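Local atomic coordinates of tail fiber protein (Pseudomonas aeruginosa, PDB entry 6CL6), a protein that probably serves as the receptor-binding fibre of the R2 pyocin, a contractile injection system, attaching the particle to the surface of target bacteria. Residues 39-44 against 55-60; 177-182 against 198-203; 314-319 against 351-356. One frame throughout, in Å; residues are numbered along the deposited sequence.

Contact 1: residues 39-44 against 55-60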
# COMPACT_ATOMS: atom_id res chain seq x y z
N GLY A 39 -0.16 54.43 -56.74
CA GLY A 39 -0.11 53.08 -56.19
C GLY A 39 0.39 52.02 -57.14
O GLY A 39 0.31 50.82 -56.81
N LEU A 40 0.95 52.41 -58.28
CA LEU A 40 1.47 51.47 -59.27
C LEU A 40 2.93 51.15 -58.97
O LEU A 40 3.77 52.05 -58.91
CB LEU A 40 1.34 52.04 -60.68
CG LEU A 40 -0.12 52.24 -61.14
CD1 LEU A 40 -0.09 52.98 -62.50
CD2 LEU A 40 -0.82 50.97 -61.25
N ALA A 41 3.23 49.86 -58.81
CA ALA A 41 4.57 49.40 -58.44
C ALA A 41 5.39 49.15 -59.70
O ALA A 41 6.00 48.11 -59.86
CB ALA A 41 4.48 48.18 -57.56
N THR A 42 5.38 50.12 -60.61
CA THR A 42 5.92 49.92 -61.95
C THR A 42 7.06 50.86 -62.31
O THR A 42 7.50 50.86 -63.48
CB THR A 42 4.81 50.10 -63.01
OG1 THR A 42 4.28 51.40 -62.89
CG2 THR A 42 3.72 49.09 -62.82
N ALA A 43 7.55 51.68 -61.37
CA ALA A 43 8.53 52.70 -61.76
C ALA A 43 9.91 52.12 -62.06
O ALA A 43 10.68 52.72 -62.82
CB ALA A 43 8.65 53.77 -60.66
N VAL A 44 10.26 50.99 -61.45
CA VAL A 44 11.55 50.37 -61.69
C VAL A 44 11.32 48.90 -62.01
O VAL A 44 10.26 48.34 -61.73
CB VAL A 44 12.53 50.53 -60.51
CG1 VAL A 44 12.93 52.00 -60.33
CG2 VAL A 44 11.93 49.94 -59.23
N VAL A 55 12.40 55.48 -54.98
CA VAL A 55 10.99 55.79 -55.21
C VAL A 55 10.19 55.12 -54.11
O VAL A 55 10.64 54.10 -53.53
CB VAL A 55 10.55 55.33 -56.60
CG1 VAL A 55 11.34 56.09 -57.67
CG2 VAL A 55 10.76 53.82 -56.76
N PRO A 56 9.00 55.63 -53.78
CA PRO A 56 8.32 55.14 -52.58
C PRO A 56 7.60 53.83 -52.74
O PRO A 56 7.18 53.27 -51.74
CB PRO A 56 7.34 56.27 -52.25
CG PRO A 56 7.14 57.01 -53.54
CD PRO A 56 8.44 56.90 -54.28
N LEU A 57 7.53 53.28 -53.95
CA LEU A 57 6.91 51.98 -54.17
C LEU A 57 7.64 51.26 -55.30
O LEU A 57 7.90 51.84 -56.36
CB LEU A 57 5.41 52.16 -54.48
CG LEU A 57 4.61 50.88 -54.71
CD1 LEU A 57 4.47 50.08 -53.47
CD2 LEU A 57 3.27 51.19 -55.26
N MET A 58 8.04 50.02 -55.05
CA MET A 58 8.55 49.13 -56.07
C MET A 58 8.02 47.73 -55.80
O MET A 58 7.44 47.44 -54.73
CB MET A 58 10.08 49.11 -56.11
CG MET A 58 10.69 48.63 -54.81
SD MET A 58 12.49 48.63 -54.82
CE MET A 58 12.86 50.29 -55.37
N LEU A 59 8.17 46.86 -56.79
CA LEU A 59 7.85 45.44 -56.70
C LEU A 59 9.08 44.67 -57.16
O LEU A 59 9.60 44.94 -58.24
CB LEU A 59 6.66 45.06 -57.57
CG LEU A 59 6.30 43.57 -57.79
CD1 LEU A 59 5.82 42.93 -56.50
CD2 LEU A 59 5.26 43.44 -58.88
N THR A 60 9.56 43.74 -56.34
CA THR A 60 10.82 43.10 -56.68
C THR A 60 10.92 41.77 -55.97
O THR A 60 10.39 41.59 -54.88
CB THR A 60 12.01 44.00 -56.33
OG1 THR A 60 13.23 43.34 -56.62
CG2 THR A 60 11.97 44.41 -54.88
O HOH W 1 6.37 52.54 -58.81
O HOH W 2 8.72 48.32 -59.41

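Contact 2: residues 177-182 against 198-203. With EDO (1,2-ethanediol), chain T.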
# COMPACT_ATOMS: atom_id res chain seq x y z
N SER A 177 15.19 24.32 -32.54
CA SER A 177 16.12 24.24 -33.66
C SER A 177 15.88 22.89 -34.35
O SER A 177 15.12 22.05 -33.86
CB SER A 177 17.57 24.36 -33.21
OG SER A 177 17.95 23.18 -32.53
N SER A 178 16.55 22.71 -35.49
CA SER A 178 16.38 21.48 -36.24
C SER A 178 16.72 20.25 -35.40
O SER A 178 16.12 19.19 -35.57
CB SER A 178 17.26 21.56 -37.51
OG SER A 178 18.60 21.84 -37.14
N ASN A 179 17.69 20.36 -34.49
CA ASN A 179 18.07 19.21 -33.69
C ASN A 179 17.39 19.15 -32.34
O ASN A 179 17.74 18.29 -31.54
CB ASN A 179 19.59 19.18 -33.49
CG ASN A 179 20.31 18.66 -34.72
OD1 ASN A 179 19.68 18.06 -35.61
ND2 ASN A 179 21.59 18.88 -34.78
N PHE A 180 16.44 20.04 -32.06
CA PHE A 180 15.68 20.04 -30.80
C PHE A 180 14.27 20.58 -31.10
O PHE A 180 14.04 21.80 -31.08
CB PHE A 180 16.37 20.86 -29.73
CG PHE A 180 17.70 20.33 -29.29
CD1 PHE A 180 18.86 20.73 -29.96
CD2 PHE A 180 17.80 19.48 -28.21
CE1 PHE A 180 20.10 20.26 -29.56
CE2 PHE A 180 19.02 19.02 -27.79
CZ PHE A 180 20.18 19.41 -28.48
N ILE A 181 13.35 19.67 -31.42
CA ILE A 181 11.96 19.98 -31.66
C ILE A 181 11.18 19.45 -30.47
O ILE A 181 11.11 18.23 -30.28
CB ILE A 181 11.41 19.36 -32.95
CG1 ILE A 181 12.24 19.70 -34.18
CG2 ILE A 181 9.92 19.77 -33.14
CD1 ILE A 181 12.23 21.13 -34.57
N TYR A 182 10.62 20.33 -29.66
CA TYR A 182 9.86 19.91 -28.46
C TYR A 182 8.37 19.91 -28.78
O TYR A 182 7.88 20.79 -29.52
CB TYR A 182 10.16 20.87 -27.31
CG TYR A 182 11.58 20.81 -26.81
CD1 TYR A 182 12.60 21.54 -27.41
CD2 TYR A 182 11.92 20.02 -25.72
CE1 TYR A 182 13.90 21.47 -26.97
CE2 TYR A 182 13.21 19.96 -25.25
CZ TYR A 182 14.19 20.67 -25.88
OH TYR A 182 15.49 20.61 -25.42
N ARG A 198 12.20 15.77 -30.40
CA ARG A 198 12.99 15.21 -31.50
C ARG A 198 14.41 15.71 -31.38
O ARG A 198 14.68 16.91 -31.57
CB ARG A 198 12.41 15.55 -32.86
CG ARG A 198 13.06 14.69 -33.97
CD ARG A 198 12.64 15.15 -35.33
NE ARG A 198 13.37 16.34 -35.72
CZ ARG A 198 13.17 16.99 -36.86
NH1 ARG A 198 12.26 16.57 -37.71
NH2 ARG A 198 13.87 18.08 -37.12
N HIS A 199 15.33 14.81 -31.08
CA HIS A 199 16.73 15.18 -30.85
C HIS A 199 17.56 14.62 -32.00
O HIS A 199 17.57 13.41 -32.22
CB HIS A 199 17.25 14.64 -29.52
CG HIS A 199 18.71 14.89 -29.32
ND1 HIS A 199 19.61 13.90 -29.03
CD2 HIS A 199 19.43 16.03 -29.44
CE1 HIS A 199 20.82 14.41 -28.94
NE2 HIS A 199 20.74 15.71 -29.18
N SER A 200 18.23 15.50 -32.74
CA SER A 200 19.01 15.12 -33.93
C SER A 200 18.23 14.14 -34.79
O SER A 200 18.73 13.08 -35.18
CB SER A 200 20.37 14.58 -33.54
OG SER A 200 21.20 15.64 -33.10
N ASN A 201 16.98 14.50 -35.04
CA ASN A 201 16.07 13.84 -35.96
C ASN A 201 15.54 12.50 -35.47
O ASN A 201 14.87 11.81 -36.23
CB ASN A 201 16.74 13.66 -37.34
CG ASN A 201 17.14 15.01 -37.98
OD1 ASN A 201 16.29 15.80 -38.34
ND2 ASN A 201 18.45 15.24 -38.11
N THR A 202 15.76 12.14 -34.21
CA THR A 202 15.16 10.94 -33.62
C THR A 202 14.28 11.33 -32.43
O THR A 202 14.74 12.01 -31.53
CB THR A 202 16.24 9.96 -33.16
OG1 THR A 202 17.03 9.56 -34.29
CG2 THR A 202 15.62 8.73 -32.52
N TRP A 203 13.03 10.89 -32.44
CA TRP A 203 12.11 11.24 -31.37
C TRP A 203 12.34 10.38 -30.13
O TRP A 203 12.39 9.15 -30.21
CB TRP A 203 10.67 11.09 -31.82
CG TRP A 203 10.27 12.06 -32.88
CD1 TRP A 203 10.33 11.85 -34.22
CD2 TRP A 203 9.71 13.37 -32.68
NE1 TRP A 203 9.88 12.97 -34.90
CE2 TRP A 203 9.48 13.91 -33.98
CE3 TRP A 203 9.38 14.14 -31.55
CZ2 TRP A 203 8.94 15.18 -34.17
CZ3 TRP A 203 8.85 15.44 -31.76
CH2 TRP A 203 8.64 15.92 -33.04
C1 EDO T . 22.21 17.32 -26.40
O1 EDO T . 22.81 16.54 -27.43
C2 EDO T . 22.89 16.98 -25.07
O2 EDO T . 24.09 17.74 -24.97
O HOH W 3 15.59 16.94 -34.18
O HOH W 4 19.67 18.21 -38.17

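Contact 3: residues 314-319 against 351-356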
# COMPACT_ATOMS: atom_id res chain seq x y z
N ILE A 314 -9.40 -64.38 79.02
CA ILE A 314 -8.42 -63.60 78.29
C ILE A 314 -9.09 -62.33 77.79
O ILE A 314 -10.31 -62.28 77.60
CB ILE A 314 -7.76 -64.35 77.11
CG1 ILE A 314 -8.83 -64.80 76.10
CG2 ILE A 314 -6.94 -65.54 77.62
CD1 ILE A 314 -8.25 -65.23 74.72
N THR A 315 -8.28 -61.32 77.56
CA THR A 315 -8.70 -60.07 76.93
C THR A 315 -7.92 -59.90 75.64
O THR A 315 -6.68 -59.99 75.64
CB THR A 315 -8.49 -58.87 77.86
OG1 THR A 315 -9.24 -59.05 79.06
CG2 THR A 315 -8.94 -57.58 77.17
N PHE A 316 -8.64 -59.67 74.54
CA PHE A 316 -8.01 -59.57 73.25
C PHE A 316 -7.13 -58.32 73.19
O PHE A 316 -7.51 -57.28 73.72
CB PHE A 316 -9.06 -59.50 72.15
CG PHE A 316 -9.95 -60.71 72.09
CD1 PHE A 316 -9.43 -61.99 72.14
CD2 PHE A 316 -11.32 -60.56 72.00
CE1 PHE A 316 -10.26 -63.09 72.07
CE2 PHE A 316 -12.15 -61.66 71.94
CZ PHE A 316 -11.63 -62.92 71.96
N PRO A 317 -5.98 -58.40 72.51
CA PRO A 317 -5.13 -57.20 72.36
C PRO A 317 -5.88 -55.96 71.89
O PRO A 317 -5.63 -54.86 72.42
CB PRO A 317 -4.08 -57.66 71.34
CG PRO A 317 -3.93 -59.14 71.61
CD PRO A 317 -5.31 -59.62 71.99
N ILE A 318 -6.77 -56.09 70.91
CA ILE A 318 -7.71 -55.02 70.56
C ILE A 318 -9.11 -55.61 70.53
O ILE A 318 -9.29 -56.81 70.29
CB ILE A 318 -7.37 -54.38 69.20
CG1 ILE A 318 -7.39 -55.44 68.08
CG2 ILE A 318 -6.03 -53.68 69.25
CD1 ILE A 318 -7.19 -54.86 66.68
N PRO A 319 -10.12 -54.78 70.74
CA PRO A 319 -11.50 -55.28 70.62
C PRO A 319 -11.81 -55.61 69.18
O PRO A 319 -11.38 -54.92 68.24
CB PRO A 319 -12.35 -54.09 71.10
CG PRO A 319 -11.41 -53.18 71.79
CD PRO A 319 -10.09 -53.36 71.14
N THR A 351 -14.41 -58.44 73.30
CA THR A 351 -13.25 -58.09 74.10
C THR A 351 -12.62 -59.23 74.88
O THR A 351 -11.44 -59.12 75.23
CB THR A 351 -13.62 -56.97 75.09
OG1 THR A 351 -14.70 -57.38 75.92
CG2 THR A 351 -14.01 -55.69 74.34
N THR A 352 -13.35 -60.30 75.16
CA THR A 352 -12.83 -61.36 76.01
C THR A 352 -13.23 -62.73 75.48
O THR A 352 -14.09 -62.86 74.61
CB THR A 352 -13.35 -61.24 77.45
OG1 THR A 352 -14.77 -61.43 77.43
CG2 THR A 352 -12.99 -59.88 78.06
N ALA A 353 -12.60 -63.77 76.04
CA ALA A 353 -12.99 -65.14 75.81
C ALA A 353 -12.53 -65.97 77.00
O ALA A 353 -11.81 -65.49 77.89
CB ALA A 353 -12.42 -65.68 74.51
N VAL A 354 -12.96 -67.24 77.01
CA VAL A 354 -12.67 -68.15 78.12
C VAL A 354 -11.86 -69.32 77.60
O VAL A 354 -12.28 -69.99 76.64
CB VAL A 354 -13.95 -68.64 78.81
CG1 VAL A 354 -13.61 -69.58 79.97
CG2 VAL A 354 -14.77 -67.44 79.31
N ILE A 355 -10.70 -69.54 78.20
CA ILE A 355 -9.79 -70.61 77.84
C ILE A 355 -9.91 -71.70 78.91
O ILE A 355 -9.73 -71.43 80.10
CB ILE A 355 -8.35 -70.12 77.70
CG1 ILE A 355 -8.24 -68.99 76.66
CG2 ILE A 355 -7.43 -71.28 77.34
CD1 ILE A 355 -8.79 -69.33 75.28
N ARG A 356 -10.22 -72.92 78.47
CA ARG A 356 -10.37 -74.06 79.38
C ARG A 356 -9.13 -74.94 79.33
O ARG A 356 -8.67 -75.31 78.24
CB ARG A 356 -11.61 -74.87 79.02
CG ARG A 356 -12.05 -75.86 80.09
CD ARG A 356 -13.47 -76.30 79.79
NE ARG A 356 -14.07 -77.12 80.84
CZ ARG A 356 -14.57 -76.64 81.98
NH1 ARG A 356 -14.49 -75.35 82.25
NH2 ARG A 356 -15.13 -77.46 82.85
O HOH W 5 -10.18 -56.60 74.21

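Contact 1: residues 39-44 against 55-60
A loop laid across the strand that is outermost, within this chain, of an antiparallel sheet, with two waters filling the seam, is the arrangement that joins residues 39-44 to 55-60. The loop runs at 90° to the direction of 55-59, and its backbone comes nearest, CA to CA, at Ala41 opposite Met58. Ala41 is the centre of an inverse gamma turn whose bond from Thr42 N to Leu40 O is weak. That tight turn sets the methyl of Ala41 against Leu57 and Leu59: CB lies 3.8 Å from Leu59 CB and 3.9 Å from Leu57 CG. Leu57 has CG anti to its backbone N (chi1 -179°), which carries the CD2 branch against the loop backbone, where it comes to 3.4 Å from Gly39 O. Farther along the loop, Val44 crosses Met58 obliquely. Its CG2 branch approaches Met58 CB at 3.7 Å, and the thioether chain, bent at chi3 (52°), curls its CE methyl back toward the same branch. Water does the polar work between the backbones. One molecule donates to Leu40 O and Leu57 O and accepts from Ala43 N, with its shortest bond, 2.6 Å, to Leu40 O. The other donates to Ala41 O and Val44 O and accepts from Leu59 N at 3.0 Å. Each therefore ties two peptide groups of the loop to one of the strand, so the turn is fixed on the strand without direct backbone pairing. Strand 57-60 spends its own hydrogen bonds on strand 72-79, through Met58 with Ile74 and Thr60 with Phe72. The second subunit packs Met77 on Leu57 and Tyr79 on Leu59, and Gly39 and Ala41 are also joined to it by backbone hydrogen bonds, so the loop is held between its own sheet and a neighbouring chain.

Contact 2: residues 177-182 against 198-203
This is an antiparallel strand pairing between two inner strands of a mixed sheet, at the end of the hairpin away from its own connecting loop, where two tight turns lie next to each other: a type I turn, Ser177 to Phe180, leads into strand 180-187, and a type I' turn, His199 to Thr202, leads out of strand 193-199. Ile181 and Arg198 form the hydrogen-bonded pair, with Arg198 N reaching Ile181 O at 2.7 Å and Ile181 N returning to Arg198 O. Beyond it, Ser200 N bonds to Asn179 O from above the carbonyl plane rather than along a lone pair. On the face bearing Ile181, the arginine runs alongside it, CG anti to the backbone N (chi1 -167°), then bends at chi3 (78°). The bend lays the guanidinium flat against Ile181 CG1, 3.7 Å from NH2, and aims that nitrogen back at the first turn. There Arg198 NH2 meets a lone pair of Ser178 O at 2.9 Å, nearly straight and in the guanidinium plane. A water beside the same edge accepts from NE and Asn201 N and donates to Ser178 O, so the carbonyl is gripped twice and both turns are tied to one side chain. Arg198 CB sits over the centre of the Trp203 ring. On the other face, Phe180 and His199 lie side by side with ring planes at 44°, an oblique pair whose closest atoms are Phe180 CE2 and His199 CD2 at 3.4 Å. His199 NE2 makes a weak bond to ethanediol O1, and the rings of His199 and Tyr188 of the third subunit meet edge-to-face. The arrangement is typical of an antiparallel meander: hairpin 180-187/193-199, flanked by strands 169-177 and 202-208, joins its neighbours by two-residue turns.

Contact 3: residues 314-319 against 351-356
Ile314, Thr351 and Phe316 lose the most surface here, and each marks a different part of the join between strand 310-315 and strand 352-357. Ile314 anchors the regular pairing. With Ala353 it forms the hydrogen-bonded antiparallel pair: Ile314 N points almost straight (170°) at Ala353 O, 2.9 Å away, whereas Ala353 N approaches Ile314 O from above the carbonyl plane. Its CG1 occupies the crowded position between backbone N and carbonyl carbon (chi1 59°), which sends that branch over Ala353 and leaves CG2 to touch Ile355 CG1 at 3.8 Å as the two isoleucines cross obliquely. Thr351 contributes chiefly through its backbone. Its carbonyl receives Phe316 N at 2.9 Å and also accepts a hydrogen bond from a water that donates to Phe316 O as well, so the pairing continues past the end of strand 310-315. The methyl CG2 of Thr351 meets Pro319 CB at 4.0 Å, where the chain 314-319 turns back toward it. Phe316, with CG anti to the carbonyl carbon (chi1 -61°), folds its ring across the opposing backbone: Thr352 CA lies over one face, CE2 reaches Thr352 O at 3.5 Å, and CZ rests against the Ala353 methyl at 3.8 Å. The ring thus lies along the backbone of Thr351 and Thr352, beside the carbonyl that Phe316 N binds. Strands 297-306 and 363-371 supply Gln300 and Ala369 against the phenylalanine, and Val304 and Trp367 against Ile314. Two antiparallel sheets packed face to face through such side chains form a beta sandwich, consistent with the H-type lectin clan to which this C-terminal region is assigned.

Overall arrangement
The three contacts follow one another along the chain, each closing before the next opens, and are strung out along a very elongated fibre. Contact 1 and contact 2 lie on the same side of the chain's centre with centres about 42 Å apart, yet in separate sheets, 57-60 to 118-119 and 132-133 to 202-208. Contact 3 is on the opposite side, its centre about 136 Å from that of contact 2 and about 175 Å from that of contact 1, in the C-terminal region assigned to the H-type lectin clan. Successive beta domains, each touching sister chains of the trimer, thus give an elongated fibre that probably carries receptor recognition far from the particle.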